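Long-range contact in ABC transporter substrate binding protein (Ribose) (Agrobacterium vitis S4, PDB 4WT7), which probably serves as the periplasmic carbohydrate-binding component of an ABC transporter, and holds a molecule of D-allitol in this structure: residues S123-I137 / L289-A303. Sequence-based numbering, arbitrary orientation.
Sequences SSHSLNNSTSDNWGI and LLSGKTLPRESYVPA
With CG of Asn128 trans to the main-chain nitrogen (chi1 169°), the amide of this residue extends across to residues 296-299, where ND2 spends both hydrogens close to the amide plane, one on Ser299 OG (2.8 Å) and one on Pro296 O (2.9 Å). OD1 of the same group accepts from Asn285, so bonds at both ends fix the rotation of the amide. Asn129 has nearly the same first torsion and turns its amide to the face that also carries Glu298, Thr131 and Tyr300; there ND2 meets Glu298 OE2 from above the carboxylate plane at 3.0 Å, the two flat groups standing steeply against each other, while OD1 is taken by Val121 N. The second carboxylate oxygen, Glu298 OE1, accepts from Tyr300 OH at 2.6 Å through its anti lone pair. Methyl CG2 of Thr131 lies alongside the tyrosine ring, 3.6 Å from Tyr300 CE1, and Trp135 CZ3 approaches the hydroxyl end. Arg297, bent at chi2 and chi3, folds back over the 123-126 turn: NH1 donates to Ser124 O (3.1 Å), which it meets from above the carbonyl plane, and Ser126 O sits over one guanidinium face. Between the backbones run four parallel-sheet bonds, Asn129 N to Arg297 O, Ser299 N to Asn129 O, Thr131 N to Ser299 O and Val301 N to Thr131 O. Ser130 and Val301 pack against helix 275-290. Past the strands, Ile137 CD1 touches Ala303 CB at 3.7 Å, and Ser132 OG bonds to Gln273 of the D-allitol pocket. Paired in this way with 129-131, strand 298-300 is the outermost strand of the parallel six-stranded sheet, and both segments run on into the other lobe, as in the hinge of two-lobed periplasmic binding proteins.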
ATOM      1  N   SER A 123      10.592  -0.742   9.925  1.00  9.68           N
ATOM      2  CA  SER A 123      11.081  -1.333  11.141  1.00  8.13           C
ATOM      3  C   SER A 123      12.516  -0.930  11.433  1.00  8.00           C
ATOM      4  O   SER A 123      13.332  -0.876  10.536  1.00  8.00           O
ATOM      5  CB  SER A 123      11.032  -2.836  11.000  1.00  8.28           C
ATOM      6  OG  SER A 123      11.635  -3.467  12.114  1.00  8.36           O
ATOM      7  N   SER A 124      12.811  -0.673  12.700  1.00  9.01           N
ATOM      8  CA  SER A 124      14.170  -0.540  13.195  1.00 10.27           C
ATOM      9  C   SER A 124      15.024  -1.769  12.966  1.00 11.43           C
ATOM     10  O   SER A 124      16.266  -1.700  13.007  1.00 10.53           O
ATOM     11  CB  SER A 124      14.123  -0.321  14.710  1.00 12.19           C
ATOM     12  OG  SER A 124      13.894   1.034  14.966  1.00 17.22           O
ATOM     13  N   HIS A 125      14.354  -2.904  12.791  1.00  8.67           N
ATOM     14  CA  HIS A 125      15.022  -4.201  12.703  1.00  8.13           C
ATOM     15  C   HIS A 125      15.251  -4.583  11.259  1.00  8.16           C
ATOM     16  O   HIS A 125      15.911  -5.593  10.957  1.00 11.03           O
ATOM     17  CB  HIS A 125      14.218  -5.264  13.435  1.00  8.19           C
ATOM     18  CG  HIS A 125      13.896  -4.864  14.841  1.00  8.39           C
ATOM     19  ND1 HIS A 125      14.877  -4.502  15.741  1.00  8.19           N
ATOM     20  CD2 HIS A 125      12.713  -4.686  15.475  1.00  8.16           C
ATOM     21  CE1 HIS A 125      14.309  -4.123  16.875  1.00  8.52           C
ATOM     22  NE2 HIS A 125      13.000  -4.246  16.743  1.00 10.08           N
ATOM     23  N   SER A 126      14.731  -3.771  10.350  1.00  8.08           N
ATOM     24  CA  SER A 126      14.986  -4.003   8.961  1.00  8.11           C
ATOM     25  C   SER A 126      16.254  -3.280   8.558  1.00  8.12           C
ATOM     26  O   SER A 126      16.447  -2.156   8.987  1.00  8.71           O
ATOM     27  CB  SER A 126      13.821  -3.478   8.137  1.00  8.04           C
ATOM     28  OG  SER A 126      14.058  -3.697   6.758  1.00  8.83           O
ATOM     29  N   LEU A 127      17.088  -3.908   7.722  1.00  8.94           N
ATOM     30  CA  LEU A 127      18.272  -3.276   7.121  1.00  8.47           C
ATOM     31  C   LEU A 127      17.914  -2.378   5.950  1.00  9.36           C
ATOM     32  O   LEU A 127      18.673  -1.478   5.576  1.00  8.43           O
ATOM     33  CB  LEU A 127      19.233  -4.348   6.608  1.00  8.62           C
ATOM     34  CG  LEU A 127      19.847  -5.083   7.808  1.00  9.71           C
ATOM     35  CD1 LEU A 127      20.461  -6.408   7.410  1.00  8.87           C
ATOM     36  CD2 LEU A 127      20.840  -4.160   8.438  1.00  9.68           C
ATOM     37  N   ASN A 128      16.762  -2.632   5.346  1.00  8.14           N
ATOM     38  CA  ASN A 128      16.386  -1.843   4.208  1.00  8.11           C
ATOM     39  C   ASN A 128      14.907  -2.040   3.883  1.00  8.06           C
ATOM     40  O   ASN A 128      14.429  -3.169   3.786  1.00  8.10           O
ATOM     41  CB  ASN A 128      17.283  -2.244   3.027  1.00  8.21           C
ATOM     42  CG  ASN A 128      16.809  -1.680   1.709  1.00  8.19           C
ATOM     43  OD1 ASN A 128      16.182  -2.381   0.906  1.00  8.21           O
ATOM     44  ND2 ASN A 128      17.079  -0.418   1.488  1.00  8.16           N
ATOM     45  N   ASN A 129      14.206  -0.924   3.773  1.00  7.98           N
ATOM     46  CA  ASN A 129      12.754  -0.910   3.524  1.00  7.95           C
ATOM     47  C   ASN A 129      12.573  -0.358   2.121  1.00  7.96           C
ATOM     48  O   ASN A 129      12.932   0.810   1.851  1.00  7.94           O
ATOM     49  CB  ASN A 129      12.038  -0.022   4.575  1.00  7.89           C
ATOM     50  CG  ASN A 129      10.531   0.078   4.351  1.00  7.89           C
ATOM     51  OD1 ASN A 129       9.915  -0.783   3.682  1.00  7.93           O
ATOM     52  ND2 ASN A 129       9.929   1.157   4.867  1.00  7.86           N
ATOM     53  N   SER A 130      12.133  -1.235   1.211  1.00  8.01           N
ATOM     54  CA  SER A 130      11.713  -0.839  -0.131  1.00  8.03           C
ATOM     55  C   SER A 130      10.263  -0.364  -0.081  1.00  8.00           C
ATOM     56  O   SER A 130       9.378  -1.090   0.348  1.00  8.02           O
ATOM     57  CB  SER A 130      11.845  -1.999  -1.131  1.00  8.11           C
ATOM     58  OG  SER A 130      13.183  -2.414  -1.285  1.00  8.16           O
ATOM     59  N   THR A 131      10.031   0.864  -0.524  1.00  8.09           N
ATOM     60  CA  THR A 131       8.767   1.507  -0.294  1.00  8.24           C
ATOM     61  C   THR A 131       8.709   2.697  -1.230  1.00  8.10           C
ATOM     62  O   THR A 131       9.757   3.200  -1.634  1.00  8.32           O
ATOM     63  CB  THR A 131       8.653   1.949   1.199  1.00  8.04           C
ATOM     64  OG1 THR A 131       7.330   2.386   1.492  1.00  8.48           O
ATOM     65  CG2 THR A 131       9.616   3.106   1.531  1.00  8.10           C
ATOM     66  N   SER A 132       7.510   3.118  -1.629  1.00  8.02           N
ATOM     67  CA  SER A 132       7.380   4.408  -2.289  1.00  8.05           C
ATOM     68  C   SER A 132       7.770   5.476  -1.272  1.00  8.03           C
ATOM     69  O   SER A 132       7.806   5.192  -0.087  1.00  7.99           O
ATOM     70  CB  SER A 132       5.921   4.645  -2.744  1.00  8.12           C
ATOM     71  OG  SER A 132       5.525   3.704  -3.735  1.00  8.16           O
ATOM     72  N   ASP A 133       8.043   6.695  -1.728  1.00  8.43           N
ATOM     73  CA  ASP A 133       8.186   7.833  -0.846  1.00  8.73           C
ATOM     74  C   ASP A 133       6.769   8.271  -0.497  1.00  9.24           C
ATOM     75  O   ASP A 133       6.157   9.068  -1.220  1.00  9.30           O
ATOM     76  CB  ASP A 133       8.927   8.958  -1.546  1.00  8.50           C
ATOM     77  CG  ASP A 133       8.879  10.270  -0.799  1.00 10.13           C
ATOM     78  OD1 ASP A 133       8.111  10.431   0.175  1.00  9.43           O
ATOM     79  OD2 ASP A 133       9.661  11.176  -1.191  1.00 12.14           O
ATOM     80  N   ASN A 134       6.263   7.733   0.600  1.00  8.09           N
ATOM     81  CA  ASN A 134       4.881   7.949   0.991  1.00  8.16           C
ATOM     82  C   ASN A 134       4.557   9.338   1.518  1.00  8.24           C
ATOM     83  O   ASN A 134       3.413   9.740   1.538  1.00  8.33           O
ATOM     84  CB  ASN A 134       4.457   6.856   1.958  1.00  8.13           C
ATOM     85  CG  ASN A 134       4.287   5.560   1.239  1.00  8.11           C
ATOM     86  OD1 ASN A 134       3.413   5.444   0.388  1.00  8.18           O
ATOM     87  ND2 ASN A 134       5.172   4.616   1.486  1.00  8.04           N
ATOM     88  N   TRP A 135       5.572  10.103   1.869  1.00  8.22           N
ATOM     89  CA  TRP A 135       5.332  11.496   2.174  1.00  8.32           C
ATOM     90  C   TRP A 135       4.901  12.236   0.906  1.00  8.42           C
ATOM     91  O   TRP A 135       3.915  12.995   0.916  1.00  8.54           O
ATOM     92  CB  TRP A 135       6.580  12.084   2.793  1.00  8.29           C
ATOM     93  CG  TRP A 135       6.874  11.462   4.135  1.00  8.22           C
ATOM     94  CD1 TRP A 135       6.338  11.847   5.325  1.00  8.26           C
ATOM     95  CD2 TRP A 135       7.744  10.356   4.428  1.00  8.11           C
ATOM     96  NE1 TRP A 135       6.822  11.083   6.324  1.00  8.18           N
ATOM     97  CE2 TRP A 135       7.701  10.154   5.812  1.00  8.08           C
ATOM     98  CE3 TRP A 135       8.593   9.542   3.655  1.00  8.05           C
ATOM     99  CZ2 TRP A 135       8.425   9.134   6.464  1.00  8.00           C
ATOM    100  CZ3 TRP A 135       9.325   8.532   4.300  1.00  7.97           C
ATOM    101  CH2 TRP A 135       9.233   8.342   5.690  1.00  7.95           C
ATOM    102  N   GLY A 136       5.617  11.967  -0.181  1.00  8.39           N
ATOM    103  CA  GLY A 136       5.302  12.520  -1.504  1.00  8.48           C
ATOM    104  C   GLY A 136       3.921  12.064  -1.942  1.00  8.53           C
ATOM    105  O   GLY A 136       3.096  12.889  -2.303  1.00  8.67           O
ATOM    106  N   ILE A 137       3.674  10.750  -1.900  1.00  8.45           N
ATOM    107  CA  ILE A 137       2.374  10.208  -2.262  1.00  8.52           C
ATOM    108  C   ILE A 137       1.242  10.883  -1.489  1.00  8.64           C
ATOM    109  O   ILE A 137       0.255  11.358  -2.066  1.00  8.77           O
ATOM    110  CB  ILE A 137       2.320   8.703  -1.992  1.00  8.43           C
ATOM    111  CG1 ILE A 137       3.034   7.963  -3.125  1.00  8.38           C
ATOM    112  CG2 ILE A 137       0.861   8.214  -1.912  1.00  8.53           C
ATOM    113  CD1 ILE A 137       3.019   6.466  -2.971  1.00  8.32           C
ATOM    114  N   LEU A 289      23.392  -6.825  -0.332  1.00 15.95           N
ATOM    115  CA  LEU A 289      23.792  -7.045   1.060  1.00 15.56           C
ATOM    116  C   LEU A 289      24.682  -8.278   1.227  1.00 16.90           C
ATOM    117  O   LEU A 289      25.739  -8.214   1.855  1.00 17.99           O
ATOM    118  CB  LEU A 289      22.588  -7.165   1.973  1.00 13.68           C
ATOM    119  CG  LEU A 289      22.989  -7.465   3.419  1.00 13.97           C
ATOM    120  CD1 LEU A 289      23.588  -6.240   4.064  1.00 16.40           C
ATOM    121  CD2 LEU A 289      21.828  -7.945   4.214  1.00 16.36           C
ATOM    122  N   LEU A 290      24.270  -9.413   0.684  1.00 11.14           N
ATOM    123  CA  LEU A 290      25.050 -10.627   0.895  1.00 11.66           C
ATOM    124  C   LEU A 290      26.416 -10.555   0.190  1.00 12.02           C
ATOM    125  O   LEU A 290      27.360 -11.198   0.618  1.00 12.49           O
ATOM    126  CB  LEU A 290      24.279 -11.879   0.473  1.00 11.85           C
ATOM    127  CG  LEU A 290      22.942 -12.087   1.192  1.00 11.62           C
ATOM    128  CD1 LEU A 290      22.275 -13.386   0.738  1.00 11.95           C
ATOM    129  CD2 LEU A 290      23.110 -12.060   2.688  1.00 11.70           C
ATOM    130  N   SER A 291      26.520  -9.772  -0.878  1.00 22.10           N
ATOM    131  CA  SER A 291      27.813  -9.597  -1.533  1.00 23.57           C
ATOM    132  C   SER A 291      28.756  -8.677  -0.740  1.00 24.99           C
ATOM    133  O   SER A 291      29.891  -8.480  -1.157  1.00 26.72           O
ATOM    134  CB  SER A 291      27.651  -9.039  -2.937  1.00 22.44           C
ATOM    135  OG  SER A 291      27.507  -7.639  -2.880  1.00 24.98           O
ATOM    136  N   GLY A 292      28.278  -8.095   0.365  1.00 17.25           N
ATOM    137  CA  GLY A 292      29.126  -7.286   1.253  1.00 16.96           C
ATOM    138  C   GLY A 292      28.773  -5.799   1.358  1.00 16.33           C
ATOM    139  O   GLY A 292      29.281  -5.069   2.225  1.00 17.59           O
ATOM    140  N   LYS A 293      27.908  -5.316   0.478  1.00 21.41           N
ATOM    141  CA  LYS A 293      27.625  -3.874   0.458  1.00 21.17           C
ATOM    142  C   LYS A 293      26.696  -3.497   1.590  1.00 21.04           C
ATOM    143  O   LYS A 293      25.916  -4.318   2.056  1.00 21.39           O
ATOM    144  CB  LYS A 293      27.012  -3.462  -0.880  1.00 22.40           C
ATOM    145  CG  LYS A 293      27.794  -3.938  -2.077  1.00 23.24           C
ATOM    146  CD  LYS A 293      29.145  -3.221  -2.182  1.00 26.62           C
ATOM    147  CE  LYS A 293      29.993  -3.769  -3.318  1.00 27.08           C
ATOM    148  NZ  LYS A 293      31.153  -4.548  -2.793  1.00 28.09           N
ATOM    149  N   THR A 294      26.786  -2.244   2.022  1.00 21.71           N
ATOM    150  CA  THR A 294      25.908  -1.709   3.051  1.00 21.70           C
ATOM    151  C   THR A 294      24.762  -0.969   2.371  1.00 21.69           C
ATOM    152  O   THR A 294      24.959  -0.267   1.390  1.00 21.08           O
ATOM    153  CB  THR A 294      26.698  -0.798   4.038  1.00 23.21           C
ATOM    154  OG1 THR A 294      27.568  -1.614   4.846  1.00 23.33           O
ATOM    155  CG2 THR A 294      25.764  -0.040   4.948  1.00 20.93           C
ATOM    156  N   LEU A 295      23.547  -1.184   2.868  1.00 15.63           N
ATOM    157  CA  LEU A 295      22.368  -0.631   2.238  1.00 15.32           C
ATOM    158  C   LEU A 295      21.936   0.613   2.937  1.00 14.15           C
ATOM    159  O   LEU A 295      22.069   0.708   4.143  1.00 12.72           O
ATOM    160  CB  LEU A 295      21.212  -1.616   2.361  1.00 14.17           C
ATOM    161  CG  LEU A 295      21.477  -2.973   1.721  1.00 15.55           C
ATOM    162  CD1 LEU A 295      20.270  -3.876   1.914  1.00 14.54           C
ATOM    163  CD2 LEU A 295      21.832  -2.814   0.243  1.00 16.69           C
ATOM    164  N   PRO A 296      21.340   1.538   2.189  1.00 13.58           N
ATOM    165  CA  PRO A 296      20.579   2.630   2.806  1.00 13.19           C
ATOM    166  C   PRO A 296      19.408   2.049   3.579  1.00 14.53           C
ATOM    167  O   PRO A 296      18.959   0.956   3.217  1.00 14.75           O
ATOM    168  CB  PRO A 296      20.066   3.431   1.606  1.00 14.56           C
ATOM    169  CG  PRO A 296      20.102   2.468   0.443  1.00 14.83           C
ATOM    170  CD  PRO A 296      21.182   1.478   0.726  1.00 14.60           C
ATOM    171  N   ARG A 297      18.911   2.742   4.600  1.00 13.64           N
ATOM    172  CA  ARG A 297      17.800   2.223   5.397  1.00 13.35           C
ATOM    173  C   ARG A 297      16.512   2.134   4.580  1.00 13.74           C
ATOM    174  O   ARG A 297      15.685   1.283   4.829  1.00 13.05           O
ATOM    175  CB  ARG A 297      17.510   3.129   6.595  1.00 15.32           C
ATOM    176  CG  ARG A 297      18.699   3.352   7.535  1.00 17.06           C
ATOM    177  CD  ARG A 297      19.030   2.098   8.319  1.00 19.77           C
ATOM    178  NE  ARG A 297      17.942   1.730   9.219  1.00 20.58           N
ATOM    179  CZ  ARG A 297      17.896   0.604   9.920  1.00 21.89           C
ATOM    180  NH1 ARG A 297      16.840   0.331  10.690  1.00 24.17           N
ATOM    181  NH2 ARG A 297      18.902  -0.255   9.861  1.00 23.37           N
ATOM    182  N   GLU A 298      16.313   3.042   3.634  1.00 11.15           N
ATOM    183  CA  GLU A 298      15.103   2.933   2.797  1.00 11.00           C
ATOM    184  C   GLU A 298      15.539   3.109   1.355  1.00 11.22           C
ATOM    185  O   GLU A 298      16.548   3.769   1.107  1.00 11.54           O
ATOM    186  CB  GLU A 298      14.045   3.971   3.208  1.00 10.99           C
ATOM    187  CG  GLU A 298      13.663   3.941   4.718  1.00 10.97           C
ATOM    188  CD  GLU A 298      12.169   4.182   4.990  1.00 10.95           C
ATOM    189  OE1 GLU A 298      11.546   5.090   4.369  1.00 11.04           O
ATOM    190  OE2 GLU A 298      11.605   3.454   5.844  1.00 11.04           O
ATOM    191  N   SER A 299      14.789   2.502   0.431  1.00 11.18           N
ATOM    192  CA  SER A 299      15.020   2.606  -1.009  1.00 11.50           C
ATOM    193  C   SER A 299      13.681   2.933  -1.662  1.00 11.43           C
ATOM    194  O   SER A 299      12.755   2.130  -1.601  1.00 11.33           O
ATOM    195  CB  SER A 299      15.586   1.289  -1.543  1.00 11.68           C
ATOM    196  OG  SER A 299      16.842   1.043  -0.915  1.00 11.79           O
ATOM    197  N   TYR A 300      13.565   4.116  -2.258  1.00 11.67           N
ATOM    198  CA  TYR A 300      12.278   4.589  -2.756  1.00 12.00           C
ATOM    199  C   TYR A 300      12.098   4.315  -4.210  1.00 11.97           C
ATOM    200  O   TYR A 300      12.981   4.566  -5.015  1.00 12.44           O
ATOM    201  CB  TYR A 300      12.102   6.088  -2.476  1.00 11.83           C
ATOM    202  CG  TYR A 300      12.220   6.395  -0.987  1.00 11.63           C
ATOM    203  CD1 TYR A 300      11.266   5.947  -0.096  1.00 11.29           C
ATOM    204  CD2 TYR A 300      13.295   7.117  -0.482  1.00 11.92           C
ATOM    205  CE1 TYR A 300      11.374   6.205   1.258  1.00 11.25           C
ATOM    206  CE2 TYR A 300      13.413   7.383   0.861  1.00 11.85           C
ATOM    207  CZ  TYR A 300      12.454   6.931   1.729  1.00 11.52           C
ATOM    208  OH  TYR A 300      12.546   7.175   3.075  1.00 11.58           O
ATOM    209  N   VAL A 301      10.944   3.774  -4.541  1.00 11.84           N
ATOM    210  CA  VAL A 301      10.591   3.524  -5.922  1.00 12.22           C
ATOM    211  C   VAL A 301       9.542   4.547  -6.322  1.00 12.30           C
ATOM    212  O   VAL A 301       8.566   4.746  -5.586  1.00 11.97           O
ATOM    213  CB  VAL A 301       9.990   2.148  -6.108  1.00 12.17           C
ATOM    214  CG1 VAL A 301       9.418   2.035  -7.545  1.00 12.65           C
ATOM    215  CG2 VAL A 301      11.033   1.089  -5.846  1.00 12.25           C
ATOM    216  N   PRO A 302       9.733   5.195  -7.484  1.00 12.85           N
ATOM    217  CA  PRO A 302       8.845   6.294  -7.820  1.00 13.02           C
ATOM    218  C   PRO A 302       7.384   5.837  -7.917  1.00 12.79           C
ATOM    219  O   PRO A 302       7.110   4.676  -8.223  1.00 12.74           O
ATOM    220  CB  PRO A 302       9.382   6.777  -9.172  1.00 13.79           C
ATOM    221  CG  PRO A 302      10.871   6.436  -9.111  1.00 14.00           C
ATOM    222  CD  PRO A 302      10.888   5.106  -8.395  1.00 13.44           C
ATOM    223  N   ALA A 303       6.478   6.770  -7.655  1.00 12.77           N
ATOM    224  CA  ALA A 303       5.026   6.558  -7.775  1.00 12.67           C
ATOM    225  C   ALA A 303       4.473   7.613  -8.697  1.00 13.17           C
ATOM    226  O   ALA A 303       5.063   8.659  -8.824  1.00 13.52           O
ATOM    227  CB  ALA A 303       4.358   6.685  -6.437  1.00 12.27           C
TER
HETATM  228  O   HOH W   1      19.026  -2.555  11.300  1.00 21.20           O
HETATM  229  O   HOH W   2      15.081  -0.021   7.576  1.00 30.00           O
HETATM  230  O   HOH W   3      21.218  -0.971   6.135  1.00  9.69           O
HETATM  231  O   HOH W   4       6.037   2.762  -6.402  1.00  5.07           O
HETATM  232  O   HOH W   5       8.111   7.072  -4.523  1.00 10.39           O